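Local coordinates for protein catalase (Pseudomonas syringae, PDB 1M7S) that uses heme to break hydrogen peroxide down into water and oxygen, protecting the bacterial cell from peroxide damage, at residues Thr3-Asp7 and Val32-Gln36; Gly57-Glu61 and Val291-Asp297; Asp139-Lys145 and Arg157-Phe162; Pro182-Phe187 and His236-Leu241. All coordinates share one frame; numbering follows the deposited sequence.

In the fold
Along the chain, contact 1 closes first, between the N-terminal arm and helix 32-41; its centre lies about 34 Å from that of contact 2 and about 40 Å or more from the others. Contact 2 pairs strands 55-64 and 284-295 of the antiparallel catalase barrel and spans a long stretch of chain that includes contacts 3 and 4, in that order. Contact 3 joins helices 137-144 and 155-163, across the chain's centre from contact 2. Contact 4 packs a loop on helix 236-246, its centre about 14 Å from that of contact 2, which it touches through V58 and L241. Contacts 2 to 4 thus lie around the heme-bearing core, and contact 1 where three other subunits come within reach.

Contact 1 (Thr3-Asp7 and Val32-Gln36); sequences TLTRD and VQLLQ
The carboxylate of D7 lies stacked on the side-chain amide of Q36, the two planes only 19° apart, with D7 OD2 3.5 Å from Q36 CD. An extended glutamine suits this place: its CG stands anti to the backbone N (chi1 -172°), and the chain runs out from the helix until OE1 accepts the backbone N of D7 at 2.8 Å. That bond is nearly straight at the hydrogen, although the donor is tilted 26° from the amide plane. D7 has further partners: its OD2 forms a salt bridge with R40, and OD1 accepts from N358 and N360 of the second subunit. R6 slides past Q33 in the opposite direction, its CG 3.5 Å from Q33 OE1, while V32 CG2 lies 3.6 Å above the guanidinium plane, toward its rim. NH1 of R6 is hydrogen-bonded to L313 O of the second subunit. Q33 uses its NE2 twice, toward N15 and toward a water, 3.0 Å from NE2, that also sits by T5 O. L4 contributes an apolar branch, CD2, beside the same amide. Long polar side chains on a helix thus hold an irregular peptide that also meets a second subunit, as in the interwoven N-terminal arms of the catalase tetramer.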
# COMPACT_ATOMS: atom_id res chain seq x y z
N THR A 3 26.82 -20.40 -2.75
CA THR A 3 25.73 -20.93 -1.96
C THR A 3 24.48 -20.02 -1.99
O THR A 3 24.60 -18.81 -2.07
CB THR A 3 26.18 -21.01 -0.48
OG1 THR A 3 27.44 -21.72 -0.48
CG2 THR A 3 25.13 -21.74 0.34
N LEU A 4 23.33 -20.68 -2.03
CA LEU A 4 22.04 -19.99 -1.96
C LEU A 4 21.99 -19.33 -0.59
O LEU A 4 22.42 -19.91 0.42
CB LEU A 4 20.98 -21.09 -2.03
CG LEU A 4 19.50 -20.73 -1.83
CD1 LEU A 4 19.02 -19.90 -3.03
CD2 LEU A 4 18.70 -22.03 -1.79
N THR A 5 21.45 -18.13 -0.47
CA THR A 5 21.30 -17.42 0.77
C THR A 5 19.85 -16.93 0.98
O THR A 5 19.12 -16.79 0.00
CB THR A 5 22.15 -16.14 0.93
OG1 THR A 5 21.55 -15.11 0.12
CG2 THR A 5 23.61 -16.36 0.50
N ARG A 6 19.57 -16.56 2.20
CA ARG A 6 18.34 -15.86 2.59
C ARG A 6 18.59 -14.36 2.36
O ARG A 6 19.70 -13.99 1.93
CB ARG A 6 17.96 -16.17 4.03
CG ARG A 6 17.66 -17.62 4.36
CD ARG A 6 16.70 -17.79 5.53
NE ARG A 6 17.12 -17.00 6.68
CZ ARG A 6 18.03 -17.24 7.62
NH1 ARG A 6 18.26 -16.34 8.57
NH2 ARG A 6 18.65 -18.39 7.61
N ASP A 7 17.59 -13.51 2.51
CA ASP A 7 17.73 -12.05 2.27
C ASP A 7 18.64 -11.35 3.27
O ASP A 7 19.17 -10.25 2.98
CB ASP A 7 16.30 -11.47 2.21
CG ASP A 7 15.48 -11.91 0.99
OD1 ASP A 7 16.02 -12.42 -0.02
OD2 ASP A 7 14.23 -11.64 0.99
N VAL A 32 12.41 -20.49 8.75
CA VAL A 32 12.52 -19.14 8.21
C VAL A 32 12.79 -19.10 6.71
O VAL A 32 12.36 -18.10 6.08
CB VAL A 32 13.57 -18.32 9.00
CG1 VAL A 32 13.16 -18.29 10.48
CG2 VAL A 32 14.96 -18.87 8.92
N GLN A 33 13.43 -20.12 6.13
CA GLN A 33 13.63 -20.11 4.67
C GLN A 33 12.27 -20.33 4.00
O GLN A 33 11.94 -19.61 3.02
CB GLN A 33 14.66 -21.12 4.19
CG GLN A 33 14.65 -21.47 2.68
CD GLN A 33 15.24 -20.36 1.84
OE1 GLN A 33 15.35 -19.23 2.34
NE2 GLN A 33 15.61 -20.59 0.59
N LEU A 34 11.51 -21.33 4.45
CA LEU A 34 10.19 -21.49 3.82
C LEU A 34 9.39 -20.19 3.89
O LEU A 34 8.80 -19.72 2.88
CB LEU A 34 9.44 -22.63 4.52
CG LEU A 34 7.98 -22.84 4.14
CD1 LEU A 34 7.89 -23.31 2.68
CD2 LEU A 34 7.39 -23.90 5.06
N LEU A 35 9.26 -19.58 5.07
CA LEU A 35 8.44 -18.40 5.29
C LEU A 35 8.95 -17.19 4.51
O LEU A 35 8.12 -16.51 3.88
CB LEU A 35 8.40 -17.98 6.79
CG LEU A 35 7.40 -18.65 7.74
CD1 LEU A 35 5.98 -18.13 7.49
CD2 LEU A 35 7.34 -20.14 7.59
N GLN A 36 10.27 -17.00 4.42
CA GLN A 36 10.73 -15.85 3.64
C GLN A 36 10.42 -16.00 2.17
O GLN A 36 10.04 -15.03 1.52
CB GLN A 36 12.25 -15.63 3.81
CG GLN A 36 12.66 -14.29 3.15
CD GLN A 36 14.09 -13.97 3.62
OE1 GLN A 36 15.03 -14.53 3.05
NE2 GLN A 36 14.18 -13.09 4.61
O HOH W 1 16.37 -17.85 -0.49

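Contact 2 (Gly57-Glu61 and Val291-Asp297); sequences GVKGE and VLNKNVD
With chi1 at -80°, K59 sets its CG anti to the carbonyl carbon, and its chain, bent at chi3, passes over N295 and V296 toward D297; L292 takes a similar first torsion (-60°) and brings CD1 to 3.7 Å from V58 CG2. These groups flank a classic beta bulge between two antiparallel strands of the catalase barrel, where N293 and K294 both face K59. The single acceptor K59 O takes both backbone N-H groups: N293 N at 2.9 Å lies in the carbonyl plane, and K294 N is tilted 30° from it. In return K59 N donates to K294 O. Past the bulge the regular pattern resumes, with E61 and V291 joined by two backbone bonds.

Glycine suits position 60: the bare CA of G60 comes within 3.2 Å of V291 O in a CA-H...O contact and packs directly against L292 CA. The valine and leucine are matched to the buried side: their chains cross at about a right angle, and L241 and I245 of helix 236-246 also pack on V58. K59 instead carries its ammonium to E302 in a salt bridge. D297 OD1 is 4.3 Å from K59 NZ, beyond a salt bridge, and is hydrogen-bonded to H369 of the second subunit. Beside G57, a methyl of V296, CG1, rests against G57 O, and a water links the chains: it donates to G57 O and N295 OD1 and accepts from V296 N at 2.9 Å.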
# COMPACT_ATOMS: atom_id res chain seq x y z
N GLY A 57 9.21 -2.97 -23.63
CA GLY A 57 10.16 -1.88 -23.46
C GLY A 57 11.49 -2.28 -24.08
O GLY A 57 11.84 -3.46 -24.18
N VAL A 58 12.13 -1.27 -24.68
CA VAL A 58 13.43 -1.41 -25.30
C VAL A 58 14.19 -0.09 -25.08
O VAL A 58 13.67 0.90 -24.59
CB VAL A 58 13.34 -1.66 -26.81
CG1 VAL A 58 12.70 -3.02 -27.23
CG2 VAL A 58 12.51 -0.56 -27.46
N LYS A 59 15.49 -0.14 -25.40
CA LYS A 59 16.34 1.03 -25.15
C LYS A 59 17.04 1.45 -26.42
O LYS A 59 17.19 0.62 -27.30
CB LYS A 59 17.37 0.61 -24.09
CG LYS A 59 16.79 0.63 -22.69
CD LYS A 59 17.77 0.37 -21.58
CE LYS A 59 18.13 -1.11 -21.48
NZ LYS A 59 18.84 -1.35 -20.17
N GLY A 60 17.45 2.71 -26.54
CA GLY A 60 18.15 3.07 -27.81
C GLY A 60 18.73 4.51 -27.55
O GLY A 60 19.07 4.85 -26.44
N GLU A 61 18.80 5.24 -28.65
CA GLU A 61 19.35 6.60 -28.54
C GLU A 61 18.70 7.51 -29.57
O GLU A 61 18.33 6.99 -30.60
CB GLU A 61 20.88 6.59 -28.83
CG GLU A 61 21.76 6.15 -27.68
CD GLU A 61 22.55 7.20 -26.96
OE1 GLU A 61 23.37 6.87 -26.07
OE2 GLU A 61 22.40 8.41 -27.28
N VAL A 291 17.03 5.40 -32.86
CA VAL A 291 17.25 4.00 -33.20
C VAL A 291 17.03 3.21 -31.91
O VAL A 291 17.55 3.58 -30.88
CB VAL A 291 18.67 3.69 -33.73
CG1 VAL A 291 19.71 4.12 -32.72
CG2 VAL A 291 18.76 2.24 -34.10
N LEU A 292 16.31 2.10 -31.96
CA LEU A 292 16.08 1.29 -30.77
C LEU A 292 16.96 0.03 -30.95
O LEU A 292 16.75 -0.70 -31.92
CB LEU A 292 14.58 0.98 -30.60
CG LEU A 292 13.69 2.23 -30.45
CD1 LEU A 292 12.22 1.88 -30.17
CD2 LEU A 292 14.23 3.17 -29.36
N ASN A 293 17.93 -0.11 -30.04
CA ASN A 293 18.84 -1.24 -30.37
C ASN A 293 19.27 -2.07 -29.20
O ASN A 293 20.28 -2.79 -29.36
CB ASN A 293 20.08 -0.56 -31.00
CG ASN A 293 20.68 0.47 -30.10
OD1 ASN A 293 21.42 1.30 -30.68
ND2 ASN A 293 20.48 0.52 -28.80
N LYS A 294 18.51 -2.04 -28.10
CA LYS A 294 18.89 -2.89 -26.98
C LYS A 294 17.64 -3.44 -26.26
O LYS A 294 16.80 -2.60 -25.94
CB LYS A 294 19.59 -2.09 -25.91
CG LYS A 294 20.80 -2.73 -25.24
CD LYS A 294 21.97 -1.82 -25.66
CE LYS A 294 23.25 -2.58 -25.99
NZ LYS A 294 24.19 -1.64 -26.71
N ASN A 295 17.59 -4.73 -26.03
CA ASN A 295 16.50 -5.28 -25.22
C ASN A 295 16.79 -5.03 -23.75
O ASN A 295 17.95 -4.81 -23.32
CB ASN A 295 16.30 -6.79 -25.45
CG ASN A 295 15.58 -7.01 -26.77
OD1 ASN A 295 14.52 -6.44 -27.04
ND2 ASN A 295 16.16 -7.88 -27.61
N VAL A 296 15.74 -5.03 -22.92
CA VAL A 296 15.94 -4.84 -21.47
C VAL A 296 16.60 -6.06 -20.82
O VAL A 296 16.53 -7.14 -21.39
CB VAL A 296 14.58 -4.60 -20.78
CG1 VAL A 296 13.88 -3.38 -21.41
CG2 VAL A 296 13.70 -5.83 -20.88
N ASP A 297 17.12 -5.86 -19.62
CA ASP A 297 17.72 -7.00 -18.91
C ASP A 297 16.68 -7.71 -18.05
O ASP A 297 16.74 -8.94 -17.91
CB ASP A 297 18.81 -6.43 -18.01
CG ASP A 297 20.03 -5.96 -18.82
OD1 ASP A 297 20.60 -4.92 -18.45
OD2 ASP A 297 20.43 -6.61 -19.79
O HOH W 2 13.45 -5.64 -24.60
O HOH W 3 19.86 -4.15 -21.45

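Contact 3 (Asp139-Lys145 and Arg157-Phe162); sequences DMVHAFK and RRFDFF
R157 opens the contact by gripping H142 O end-on with two nitrogens, NH1 at 3.0 Å and NH2 at 3.1 Å. The oxygen lies in the guanidinium plane; NH1 comes in the carbonyl plane, whereas NH2 stands well above it. Arginine suits the site because its NE can still reach G373 O of the fourth subunit. R158 follows, with its guanidinium turned 80° from the F144 ring: F144 CD2 lies 3.5 Å above the centre of the guanidinium, which meets that ring at its edge. NH1 of R158 also donates to F144 O on a lone pair, while NH2 is hydrogen-bonded to Y176 OH, and a water lies between R158 NE, from which it accepts, and A143 O. F161, its CG anti to the backbone N (chi1 177°), lays its CB against A143 CB at 3.6 Å, where the small alanine lets the helices come close, and its ring on D139 and M140. F162 ends the row, its edge toward the face of F144 in an offset edge-to-face pair with centroids 5.2 Å apart, and its CZ on M140 CG. This is packing of two near-antiparallel helices in the catalase fold, with the side chain of M140 about 6 Å from the heme.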
# COMPACT_ATOMS: atom_id res chain seq x y z
N ASP A 139 -14.64 8.26 -18.24
CA ASP A 139 -15.88 7.77 -18.85
C ASP A 139 -15.58 6.98 -20.13
O ASP A 139 -16.10 5.90 -20.36
CB ASP A 139 -16.82 8.91 -19.24
CG ASP A 139 -17.20 9.74 -18.02
OD1 ASP A 139 -16.84 10.94 -17.93
OD2 ASP A 139 -17.87 9.11 -17.16
N MET A 140 -14.74 7.57 -20.98
CA MET A 140 -14.31 6.95 -22.23
C MET A 140 -13.64 5.60 -22.02
O MET A 140 -14.03 4.59 -22.61
CB MET A 140 -13.37 7.91 -23.01
CG MET A 140 -13.12 7.32 -24.43
SD MET A 140 -11.53 7.93 -25.04
CE MET A 140 -10.39 7.12 -23.90
N VAL A 141 -12.66 5.51 -21.10
CA VAL A 141 -12.03 4.21 -20.81
C VAL A 141 -13.08 3.25 -20.28
O VAL A 141 -13.10 2.10 -20.71
CB VAL A 141 -10.92 4.35 -19.77
CG1 VAL A 141 -10.36 3.01 -19.34
CG2 VAL A 141 -9.80 5.25 -20.37
N HIS A 142 -13.88 3.66 -19.30
CA HIS A 142 -14.90 2.71 -18.79
C HIS A 142 -15.80 2.18 -19.89
O HIS A 142 -16.13 0.96 -19.89
CB HIS A 142 -15.78 3.45 -17.74
CG HIS A 142 -15.05 3.70 -16.44
ND1 HIS A 142 -15.64 4.26 -15.34
CD2 HIS A 142 -13.77 3.43 -16.09
CE1 HIS A 142 -14.73 4.36 -14.37
NE2 HIS A 142 -13.60 3.84 -14.79
N ALA A 143 -16.20 2.99 -20.84
CA ALA A 143 -17.02 2.56 -21.97
C ALA A 143 -16.28 1.61 -22.90
O ALA A 143 -16.94 0.73 -23.42
CB ALA A 143 -17.58 3.73 -22.76
N PHE A 144 -14.99 1.88 -23.22
CA PHE A 144 -14.21 0.98 -24.04
C PHE A 144 -13.85 -0.35 -23.39
O PHE A 144 -13.70 -1.38 -24.11
CB PHE A 144 -12.83 1.64 -24.31
CG PHE A 144 -12.72 2.45 -25.58
CD1 PHE A 144 -12.18 3.73 -25.51
CD2 PHE A 144 -13.03 1.92 -26.80
CE1 PHE A 144 -12.04 4.51 -26.66
CE2 PHE A 144 -12.88 2.66 -27.97
CZ PHE A 144 -12.39 3.95 -27.88
N LYS A 145 -13.58 -0.37 -22.08
CA LYS A 145 -13.12 -1.58 -21.41
C LYS A 145 -14.23 -2.65 -21.41
O LYS A 145 -15.37 -2.29 -21.65
CB LYS A 145 -12.87 -1.23 -19.94
CG LYS A 145 -11.62 -0.37 -19.63
CD LYS A 145 -10.44 -1.32 -19.44
CE LYS A 145 -9.24 -0.41 -19.05
NZ LYS A 145 -8.08 -1.32 -18.84
N ARG A 157 -21.64 -0.84 -25.32
CA ARG A 157 -21.33 0.12 -24.29
C ARG A 157 -20.56 1.32 -24.83
O ARG A 157 -20.96 2.45 -24.54
CB ARG A 157 -20.55 -0.58 -23.14
CG ARG A 157 -21.31 -1.74 -22.48
CD ARG A 157 -20.59 -2.47 -21.35
NE ARG A 157 -20.25 -1.53 -20.31
CZ ARG A 157 -19.10 -0.87 -20.10
NH1 ARG A 157 -18.07 -1.15 -20.88
NH2 ARG A 157 -19.01 0.01 -19.13
N ARG A 158 -19.53 1.09 -25.63
CA ARG A 158 -18.78 2.24 -26.19
C ARG A 158 -19.67 3.04 -27.15
O ARG A 158 -19.49 4.25 -27.22
CB ARG A 158 -17.51 1.78 -26.91
CG ARG A 158 -17.66 1.05 -28.25
CD ARG A 158 -16.33 0.58 -28.81
NE ARG A 158 -15.59 -0.32 -27.92
CZ ARG A 158 -14.45 -0.93 -28.22
NH1 ARG A 158 -13.82 -1.69 -27.31
NH2 ARG A 158 -13.96 -0.83 -29.44
N PHE A 159 -20.65 2.37 -27.78
CA PHE A 159 -21.45 3.14 -28.75
C PHE A 159 -22.60 3.89 -28.11
O PHE A 159 -22.98 4.95 -28.62
CB PHE A 159 -21.86 2.35 -29.98
CG PHE A 159 -20.66 1.93 -30.81
CD1 PHE A 159 -20.39 0.60 -30.99
CD2 PHE A 159 -19.87 2.92 -31.40
CE1 PHE A 159 -19.29 0.21 -31.76
CE2 PHE A 159 -18.77 2.53 -32.16
CZ PHE A 159 -18.48 1.18 -32.36
N ASP A 160 -23.03 3.49 -26.94
CA ASP A 160 -23.96 4.29 -26.14
C ASP A 160 -23.20 5.57 -25.76
O ASP A 160 -23.64 6.72 -26.01
CB ASP A 160 -24.34 3.47 -24.89
CG ASP A 160 -25.12 4.22 -23.84
OD1 ASP A 160 -25.78 5.21 -24.21
OD2 ASP A 160 -25.09 3.82 -22.65
N PHE A 161 -21.95 5.45 -25.28
CA PHE A 161 -21.15 6.63 -24.92
C PHE A 161 -20.86 7.52 -26.12
O PHE A 161 -21.21 8.72 -26.14
CB PHE A 161 -19.81 6.17 -24.28
CG PHE A 161 -18.85 7.28 -23.92
CD1 PHE A 161 -19.05 8.18 -22.89
CD2 PHE A 161 -17.74 7.44 -24.73
CE1 PHE A 161 -18.14 9.19 -22.61
CE2 PHE A 161 -16.82 8.46 -24.46
CZ PHE A 161 -17.02 9.31 -23.42
N PHE A 162 -20.28 6.93 -27.17
CA PHE A 162 -19.83 7.70 -28.32
C PHE A 162 -20.95 8.28 -29.18
O PHE A 162 -20.72 9.29 -29.87
CB PHE A 162 -18.87 6.89 -29.20
CG PHE A 162 -17.49 6.74 -28.61
CD1 PHE A 162 -16.89 5.51 -28.44
CD2 PHE A 162 -16.78 7.88 -28.27
CE1 PHE A 162 -15.57 5.40 -27.94
CE2 PHE A 162 -15.50 7.79 -27.75
CZ PHE A 162 -14.91 6.56 -27.60
O HOH W 4 -17.11 -1.12 -25.51

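Contact 4 (Pro182-Phe187 and His236-Leu241); sequences PAGYRF and HLTNDL
Charge pairing comes first: R186 grips D240 side-on, NE to OD1 at 3.0 Å and NH2 to OD2 at 2.8 Å. Both bonds are nearly straight and lie in the guanidinium plane, but that plane is turned 40° from the carboxylate, so OD1 is met from above the plane and OD2 on the syn side, also well out of plane. D240 reaches out with CG anti to the backbone N (chi1 173°), and arginine matches it with two parallel-running donors.

Among the other hydrogen bonds, H236 NE2 donates to P182 O at 3.1 Å, the oxygen lying in the imidazole plane; a histidine ring can thus fix a loop carbonyl edge-on. A water bridges the rest, accepting from Y185 N and donating to L237 O and to D240 OD1.

The apolar part centres on L237. Its CB sits over the face of the Y185 ring, 3.9 Å from the centroid, in a CH-pi contact, and its CD1 runs on toward CZ and OH. The other branch, CD2, reaches the bare CA of G184 at 3.5 Å, and D240 OD1 also lies close to that CA. The Y185 ring also stacks with F89, and L241 CD1 lies by R186 CG.

With R186 NE and the water on OD1 and R186 NH2 on OD2, D240 is probably kept ionised; charge pairing and apolar packing together hold the loop on the helix, the side chain of Y185 being about 9 Å from the heme.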
# COMPACT_ATOMS: atom_id res chain seq x y z
N PRO A 182 -1.79 -3.39 -36.20
CA PRO A 182 -0.44 -3.34 -36.76
C PRO A 182 0.24 -4.70 -36.86
O PRO A 182 0.04 -5.58 -35.99
CB PRO A 182 0.42 -2.44 -35.84
CG PRO A 182 -0.67 -1.70 -35.07
CD PRO A 182 -1.83 -2.66 -34.92
N ALA A 183 1.14 -4.86 -37.83
CA ALA A 183 1.90 -6.12 -37.93
C ALA A 183 3.10 -6.10 -36.98
O ALA A 183 3.61 -7.19 -36.60
CB ALA A 183 2.38 -6.33 -39.36
N GLY A 184 3.52 -4.91 -36.56
CA GLY A 184 4.63 -4.83 -35.61
C GLY A 184 4.76 -3.39 -35.13
O GLY A 184 4.49 -2.46 -35.90
N TYR A 185 5.34 -3.19 -33.98
CA TYR A 185 5.59 -1.83 -33.46
C TYR A 185 6.63 -1.12 -34.35
O TYR A 185 6.59 0.11 -34.51
CB TYR A 185 6.11 -1.87 -32.04
CG TYR A 185 5.09 -2.29 -31.00
CD1 TYR A 185 3.86 -1.64 -30.93
CD2 TYR A 185 5.46 -3.25 -30.06
CE1 TYR A 185 2.95 -1.99 -29.94
CE2 TYR A 185 4.57 -3.59 -29.05
CZ TYR A 185 3.34 -2.96 -29.02
OH TYR A 185 2.45 -3.34 -28.03
N ARG A 186 7.47 -1.93 -35.00
CA ARG A 186 8.46 -1.39 -35.92
C ARG A 186 7.81 -0.85 -37.20
O ARG A 186 8.45 -0.08 -37.90
CB ARG A 186 9.43 -2.52 -36.42
CG ARG A 186 10.21 -3.15 -35.28
CD ARG A 186 11.28 -4.12 -35.88
NE ARG A 186 10.61 -5.28 -36.45
CZ ARG A 186 11.09 -5.98 -37.46
NH1 ARG A 186 12.24 -5.54 -38.00
NH2 ARG A 186 10.47 -7.05 -37.93
N PHE A 187 6.60 -1.23 -37.52
CA PHE A 187 5.87 -0.86 -38.70
C PHE A 187 4.70 0.08 -38.41
O PHE A 187 3.67 -0.03 -39.04
CB PHE A 187 5.39 -2.14 -39.43
CG PHE A 187 6.56 -3.07 -39.67
CD1 PHE A 187 6.65 -4.25 -38.94
CD2 PHE A 187 7.55 -2.76 -40.57
CE1 PHE A 187 7.71 -5.12 -39.12
CE2 PHE A 187 8.63 -3.62 -40.76
CZ PHE A 187 8.72 -4.80 -40.03
N HIS A 236 2.43 -11.23 -30.65
CA HIS A 236 3.10 -11.02 -31.95
C HIS A 236 3.90 -9.72 -32.01
O HIS A 236 5.00 -9.74 -32.61
CB HIS A 236 2.17 -11.17 -33.12
CG HIS A 236 1.40 -9.98 -33.56
ND1 HIS A 236 0.34 -9.49 -32.81
CD2 HIS A 236 1.52 -9.16 -34.62
CE1 HIS A 236 -0.18 -8.42 -33.40
NE2 HIS A 236 0.52 -8.21 -34.50
N LEU A 237 3.44 -8.70 -31.33
CA LEU A 237 4.18 -7.44 -31.38
C LEU A 237 5.42 -7.55 -30.52
O LEU A 237 6.47 -7.06 -30.95
CB LEU A 237 3.30 -6.28 -30.88
CG LEU A 237 2.01 -6.11 -31.72
CD1 LEU A 237 1.12 -5.03 -31.06
CD2 LEU A 237 2.27 -5.71 -33.16
N THR A 238 5.33 -8.18 -29.34
CA THR A 238 6.56 -8.30 -28.51
C THR A 238 7.60 -9.17 -29.23
O THR A 238 8.83 -8.90 -29.25
CB THR A 238 6.24 -8.88 -27.12
OG1 THR A 238 5.42 -7.95 -26.38
CG2 THR A 238 7.51 -9.11 -26.31
N ASN A 239 7.13 -10.28 -29.76
CA ASN A 239 8.03 -11.21 -30.45
C ASN A 239 8.75 -10.55 -31.62
O ASN A 239 9.95 -10.77 -31.82
CB ASN A 239 7.22 -12.40 -31.00
CG ASN A 239 7.28 -13.56 -30.02
OD1 ASN A 239 8.41 -13.92 -29.62
ND2 ASN A 239 6.11 -14.08 -29.71
N ASP A 240 8.00 -9.84 -32.45
CA ASP A 240 8.53 -9.12 -33.61
C ASP A 240 9.62 -8.12 -33.21
O ASP A 240 10.66 -8.03 -33.88
CB ASP A 240 7.42 -8.36 -34.33
CG ASP A 240 7.96 -7.46 -35.45
OD1 ASP A 240 8.05 -6.23 -35.23
OD2 ASP A 240 8.27 -8.01 -36.52
N LEU A 241 9.40 -7.37 -32.14
CA LEU A 241 10.34 -6.34 -31.73
C LEU A 241 11.56 -6.92 -31.05
O LEU A 241 12.69 -6.55 -31.42
CB LEU A 241 9.67 -5.28 -30.85
CG LEU A 241 10.56 -4.15 -30.32
CD1 LEU A 241 11.16 -3.40 -31.53
CD2 LEU A 241 9.74 -3.20 -29.45
O HOH W 5 6.92 -5.14 -32.93